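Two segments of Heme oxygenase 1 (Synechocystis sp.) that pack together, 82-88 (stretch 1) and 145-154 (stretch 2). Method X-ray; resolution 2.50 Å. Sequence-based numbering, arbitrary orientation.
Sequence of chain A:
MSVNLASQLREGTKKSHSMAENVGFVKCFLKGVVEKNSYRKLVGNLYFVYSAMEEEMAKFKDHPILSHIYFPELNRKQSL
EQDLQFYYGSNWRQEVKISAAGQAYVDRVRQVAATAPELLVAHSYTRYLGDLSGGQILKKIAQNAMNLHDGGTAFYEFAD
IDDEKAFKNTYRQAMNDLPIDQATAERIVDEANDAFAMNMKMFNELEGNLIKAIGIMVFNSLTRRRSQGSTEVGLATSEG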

ATOM      1  N   GLN A  82       1.472 -13.649  -5.837  1.00 47.96           N
ATOM      2  CA  GLN A  82       1.884 -14.824  -5.092  1.00 48.87           C
ATOM      3  C   GLN A  82       0.998 -14.984  -3.865  1.00 47.97           C
ATOM      4  O   GLN A  82       0.608 -16.095  -3.510  1.00 48.27           O
ATOM      5  N   ASP A  83       0.653 -13.869  -3.237  1.00 46.92           N
ATOM      6  CA  ASP A  83      -0.207 -13.921  -2.068  1.00 46.23           C
ATOM      7  C   ASP A  83      -1.644 -14.328  -2.412  1.00 44.47           C
ATOM      8  O   ASP A  83      -2.281 -15.029  -1.643  1.00 43.65           O
ATOM      9  N   LEU A  84      -2.154 -13.887  -3.559  1.00 43.30           N
ATOM     10  CA  LEU A  84      -3.510 -14.241  -3.973  1.00 44.37           C
ATOM     11  C   LEU A  84      -3.576 -15.752  -4.206  1.00 44.63           C
ATOM     12  O   LEU A  84      -4.565 -16.417  -3.871  1.00 41.21           O
ATOM     13  N   GLN A  85      -2.509 -16.280  -4.792  1.00 45.91           N
ATOM     14  CA  GLN A  85      -2.403 -17.703  -5.065  1.00 48.96           C
ATOM     15  C   GLN A  85      -2.565 -18.464  -3.748  1.00 48.98           C
ATOM     16  O   GLN A  85      -3.287 -19.454  -3.674  1.00 50.91           O
ATOM     17  N   PHE A  86      -1.889 -17.981  -2.713  1.00 47.10           N
ATOM     18  CA  PHE A  86      -1.934 -18.592  -1.398  1.00 46.05           C
ATOM     19  C   PHE A  86      -3.305 -18.481  -0.705  1.00 46.49           C
ATOM     20  O   PHE A  86      -3.803 -19.459  -0.137  1.00 48.98           O
ATOM     21  N   TYR A  87      -3.914 -17.300  -0.744  1.00 44.68           N
ATOM     22  CA  TYR A  87      -5.207 -17.094  -0.104  1.00 41.34           C
ATOM     23  C   TYR A  87      -6.395 -17.597  -0.910  1.00 43.52           C
ATOM     24  O   TYR A  87      -7.416 -17.977  -0.339  1.00 43.92           O
ATOM     25  N   TYR A  88      -6.263 -17.600  -2.233  1.00 44.28           N
ATOM     26  CA  TYR A  88      -7.344 -18.041  -3.108  1.00 45.34           C
ATOM     27  C   TYR A  88      -7.088 -19.365  -3.801  1.00 45.73           C
ATOM     28  O   TYR A  88      -8.036 -20.072  -4.160  1.00 47.21           O
ATOM     29  N   ALA A 145      -0.948 -13.791  13.705  1.00 56.71           N
ATOM     30  CA  ALA A 145      -2.395 -13.802  13.807  1.00 57.07           C
ATOM     31  C   ALA A 145      -3.115 -14.766  12.864  1.00 58.37           C
ATOM     32  O   ALA A 145      -4.300 -15.027  13.041  1.00 58.42           O
ATOM     33  N   MET A 146      -2.407 -15.301  11.877  1.00 60.32           N
ATOM     34  CA  MET A 146      -3.020 -16.214  10.916  1.00 63.22           C
ATOM     35  C   MET A 146      -2.227 -17.510  10.713  1.00 66.46           C
ATOM     36  O   MET A 146      -2.667 -18.414  10.002  1.00 65.13           O
ATOM     37  N   ASN A 147      -1.060 -17.602  11.335  1.00 71.16           N
ATOM     38  CA  ASN A 147      -0.230 -18.792  11.191  1.00 76.01           C
ATOM     39  C   ASN A 147       0.231 -19.017   9.752  1.00 78.47           C
ATOM     40  O   ASN A 147      -0.257 -19.923   9.073  1.00 79.35           O
ATOM     41  N   LEU A 148       1.167 -18.188   9.292  1.00 80.66           N
ATOM     42  CA  LEU A 148       1.711 -18.310   7.940  1.00 83.14           C
ATOM     43  C   LEU A 148       3.192 -18.687   8.004  1.00 85.42           C
ATOM     44  O   LEU A 148       4.054 -17.915   7.571  1.00 86.16           O
ATOM     45  N   HIS A 149       3.478 -19.870   8.547  1.00 87.54           N
ATOM     46  CA  HIS A 149       4.854 -20.352   8.675  1.00 89.11           C
ATOM     47  C   HIS A 149       5.652 -19.942   7.440  1.00 89.10           C
ATOM     48  O   HIS A 149       6.804 -19.517   7.547  1.00 90.06           O
ATOM     49  N   ASP A 150       5.024 -20.069   6.274  1.00 87.91           N
ATOM     50  CA  ASP A 150       5.644 -19.687   5.009  1.00 86.55           C
ATOM     51  C   ASP A 150       4.581 -19.573   3.921  1.00 83.45           C
ATOM     52  O   ASP A 150       3.853 -20.531   3.643  1.00 83.97           O
ATOM     53  N   GLY A 151       4.502 -18.397   3.308  1.00 78.96           N
ATOM     54  CA  GLY A 151       3.512 -18.159   2.276  1.00 72.05           C
ATOM     55  C   GLY A 151       2.446 -17.229   2.827  1.00 68.30           C
ATOM     56  O   GLY A 151       2.079 -17.318   4.004  1.00 66.51           O
ATOM     57  N   GLY A 152       1.955 -16.324   1.989  1.00 63.98           N
ATOM     58  CA  GLY A 152       0.932 -15.400   2.436  1.00 59.46           C
ATOM     59  C   GLY A 152       1.462 -14.033   2.827  1.00 56.76           C
ATOM     60  O   GLY A 152       0.681 -13.134   3.138  1.00 55.38           O
ATOM     61  N   THR A 153       2.781 -13.864   2.812  1.00 54.04           N
ATOM     62  CA  THR A 153       3.377 -12.583   3.171  1.00 52.82           C
ATOM     63  C   THR A 153       4.455 -12.120   2.196  1.00 50.85           C
ATOM     64  O   THR A 153       5.315 -11.332   2.548  1.00 49.48           O
ATOM     65  N   ALA A 154       4.403 -12.604   0.965  1.00 50.20           N
ATOM     66  CA  ALA A 154       5.390 -12.219  -0.032  1.00 49.93           C
ATOM     67  C   ALA A 154       5.404 -10.699  -0.279  1.00 50.70           C
ATOM     68  O   ALA A 154       6.404 -10.140  -0.747  1.00 50.77           O
TER

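The heart of this contact has no side chain on one side: Gly152 lies against the helix of 82-88, its CA 4.9 Å from the CA of Asp83, and the helix wraps its polar and aromatic groups around that bare backbone. A CB on Gly152 would clash with CE2 of Phe86 and the OH of Tyr87. Its backbone angles (99/-5) would also jam a CB against the preceding carbonyl, so local strain and packing both call for glycine. Gly151, at 108/142, is under the same backbone constraint.

Three helix residues do most of the work. Phe86 points toward the loop with chi1 t, bringing CD2 to 3.4 Å from Gly152 CA; Gly151 O and Gly152 N lie over one face of its ring, while CE2 meets Leu148 CD1 at 3.6 Å. Leu148, itself pointing toward the helix, adopts m for both chi angles.

Asp83 and Tyr87, one helical turn apart, both leave the backbone sideways with chi1 m, yet their ends reach the loop. Tyr87 OH donates to Gly152 O at 2.9 Å, at the edge of the ring and near its plane. Met146 (m, t, p) also meets that ring at its edge, its CE 3.3 Å from Tyr87 CE2.

Asp83 OD2 accepts a hydrogen bond from Ala154 N at 2.9 Å, and Ala154 CB, pointing toward the helix, sits 3.8 Å from Gln82 OE1. Two waters complete the polar match. Water 1 accepts from Gly152 N (3.0 Å to its O) and donates to Asp83 OD2 (3.1 Å from the water O); water 2 donates from its O to Asp83 OD1 at 2.8 Å and to Gly152 O at 2.6 Å. The rule is economical: a tyrosine hydroxyl and two waters satisfy the backbone of Gly152, while the buried carboxylate of Asp83 anchors both waters and takes the N-H of Ala154; the absent side chain leaves room for the ring of Phe86.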

ATOM      1  CB  GLN A  82       3.360 -14.710  -4.703  1.00 50.37           C
ATOM      2  CG  GLN A  82       4.307 -15.163  -5.825  1.00 53.69           C
ATOM      3  CD  GLN A  82       5.778 -14.854  -5.550  1.00 56.65           C
ATOM      4  OE1 GLN A  82       6.249 -14.954  -4.409  1.00 57.61           O
ATOM      5  NE2 GLN A  82       6.515 -14.493  -6.602  1.00 55.21           N
ATOM      6  CB  ASP A  83      -0.186 -12.572  -1.343  1.00 48.36           C
ATOM      7  CG  ASP A  83       1.111 -12.343  -0.568  1.00 50.59           C
ATOM      8  OD1 ASP A  83       1.261 -11.259   0.044  1.00 53.27           O
ATOM      9  OD2 ASP A  83       1.981 -13.243  -0.560  1.00 49.58           O
ATOM     10  CB  LEU A  84      -3.897 -13.484  -5.260  1.00 44.07           C
ATOM     11  CG  LEU A  84      -4.120 -11.967  -5.097  1.00 46.57           C
ATOM     12  CD1 LEU A  84      -4.027 -11.229  -6.439  1.00 42.47           C
ATOM     13  CD2 LEU A  84      -5.472 -11.739  -4.432  1.00 44.40           C
ATOM     14  CB  GLN A  85      -1.031 -18.010  -5.670  1.00 51.16           C
ATOM     15  CG  GLN A  85      -0.710 -19.492  -5.788  1.00 53.65           C
ATOM     16  CD  GLN A  85      -1.017 -20.047  -7.156  1.00 55.22           C
ATOM     17  OE1 GLN A  85      -2.176 -20.185  -7.540  1.00 57.23           O
ATOM     18  NE2 GLN A  85       0.029 -20.366  -7.909  1.00 58.53           N
ATOM     19  CB  PHE A  86      -0.850 -17.973  -0.508  1.00 44.90           C
ATOM     20  CG  PHE A  86      -0.911 -18.431   0.920  1.00 44.14           C
ATOM     21  CD1 PHE A  86      -0.397 -19.673   1.290  1.00 44.70           C
ATOM     22  CD2 PHE A  86      -1.544 -17.652   1.882  1.00 41.60           C
ATOM     23  CE1 PHE A  86      -0.518 -20.141   2.603  1.00 43.69           C
ATOM     24  CE2 PHE A  86      -1.671 -18.104   3.193  1.00 44.04           C
ATOM     25  CZ  PHE A  86      -1.157 -19.358   3.555  1.00 44.20           C
ATOM     26  CB  TYR A  87      -5.401 -15.613   0.207  1.00 38.10           C
ATOM     27  CG  TYR A  87      -4.485 -15.123   1.288  1.00 35.95           C
ATOM     28  CD1 TYR A  87      -3.365 -14.362   0.987  1.00 35.40           C
ATOM     29  CD2 TYR A  87      -4.702 -15.479   2.607  1.00 35.04           C
ATOM     30  CE1 TYR A  87      -2.481 -13.972   1.980  1.00 36.52           C
ATOM     31  CE2 TYR A  87      -3.830 -15.102   3.605  1.00 36.23           C
ATOM     32  CZ  TYR A  87      -2.717 -14.346   3.291  1.00 37.43           C
ATOM     33  OH  TYR A  87      -1.854 -13.964   4.298  1.00 36.23           O
ATOM     34  CB  TYR A  88      -7.625 -16.984  -4.176  1.00 44.58           C
ATOM     35  CG  TYR A  88      -8.393 -15.799  -3.655  1.00 46.18           C
ATOM     36  CD1 TYR A  88      -9.765 -15.888  -3.391  1.00 45.52           C
ATOM     37  CD2 TYR A  88      -7.749 -14.593  -3.405  1.00 44.78           C
ATOM     38  CE1 TYR A  88     -10.469 -14.804  -2.891  1.00 45.79           C
ATOM     39  CE2 TYR A  88      -8.439 -13.509  -2.908  1.00 45.87           C
ATOM     40  CZ  TYR A  88      -9.794 -13.614  -2.650  1.00 46.11           C
ATOM     41  OH  TYR A  88     -10.451 -12.528  -2.129  1.00 46.11           O
ATOM     42  CB  ALA A 145      -2.915 -12.401  13.608  1.00 54.96           C
ATOM     43  CB  MET A 146      -3.194 -15.509   9.561  1.00 61.49           C
ATOM     44  CG  MET A 146      -4.308 -14.470   9.510  1.00 61.11           C
ATOM     45  SD  MET A 146      -4.317 -13.477   7.979  1.00 60.32           S
ATOM     46  CE  MET A 146      -4.610 -14.719   6.796  1.00 61.70           C
ATOM     47  CB  ASN A 147      -0.986 -20.032  11.676  1.00 76.97           C
ATOM     48  CG  ASN A 147      -0.794 -20.295  13.160  1.00 79.23           C
ATOM     49  OD1 ASN A 147      -1.394 -21.214  13.717  1.00 80.52           O
ATOM     50  ND2 ASN A 147       0.053 -19.497  13.805  1.00 80.32           N
ATOM     51  CB  LEU A 148       1.564 -16.993   7.161  1.00 81.43           C
ATOM     52  CG  LEU A 148       0.176 -16.406   6.917  1.00 78.81           C
ATOM     53  CD1 LEU A 148      -0.806 -17.531   6.659  1.00 77.61           C
ATOM     54  CD2 LEU A 148      -0.256 -15.595   8.115  1.00 79.35           C
ATOM     55  CB  HIS A 149       4.875 -21.878   8.836  1.00 90.14           C
ATOM     56  CG  HIS A 149       3.903 -22.390   9.855  1.00 91.85           C
ATOM     57  ND1 HIS A 149       2.544 -22.438   9.627  1.00 92.56           N
ATOM     58  CD2 HIS A 149       4.089 -22.851  11.114  1.00 92.45           C
ATOM     59  CE1 HIS A 149       1.934 -22.908  10.702  1.00 92.94           C
ATOM     60  NE2 HIS A 149       2.849 -23.166  11.619  1.00 92.81           N
ATOM     61  CB  ASP A 150       6.709 -20.705   4.590  1.00 89.24           C
ATOM     62  CG  ASP A 150       8.029 -20.043   4.228  1.00 91.34           C
ATOM     63  OD1 ASP A 150       8.014 -19.037   3.481  1.00 92.44           O
ATOM     64  OD2 ASP A 150       9.082 -20.529   4.687  1.00 92.67           O
ATOM     65  CB  THR A 153       3.987 -12.625   4.588  1.00 53.83           C
ATOM     66  OG1 THR A 153       4.945 -13.688   4.666  1.00 57.54           O
ATOM     67  CG2 THR A 153       2.903 -12.850   5.630  1.00 56.08           C
ATOM     68  CB  ALA A 154       5.111 -12.964  -1.332  1.00 48.56           C
TER
HETATM   69  O   HOH W   1       2.631 -16.203  -0.927  1.00 37.93           O
HETATM   70  O   HOH W   2       0.208 -10.668   2.546  1.00 49.40           O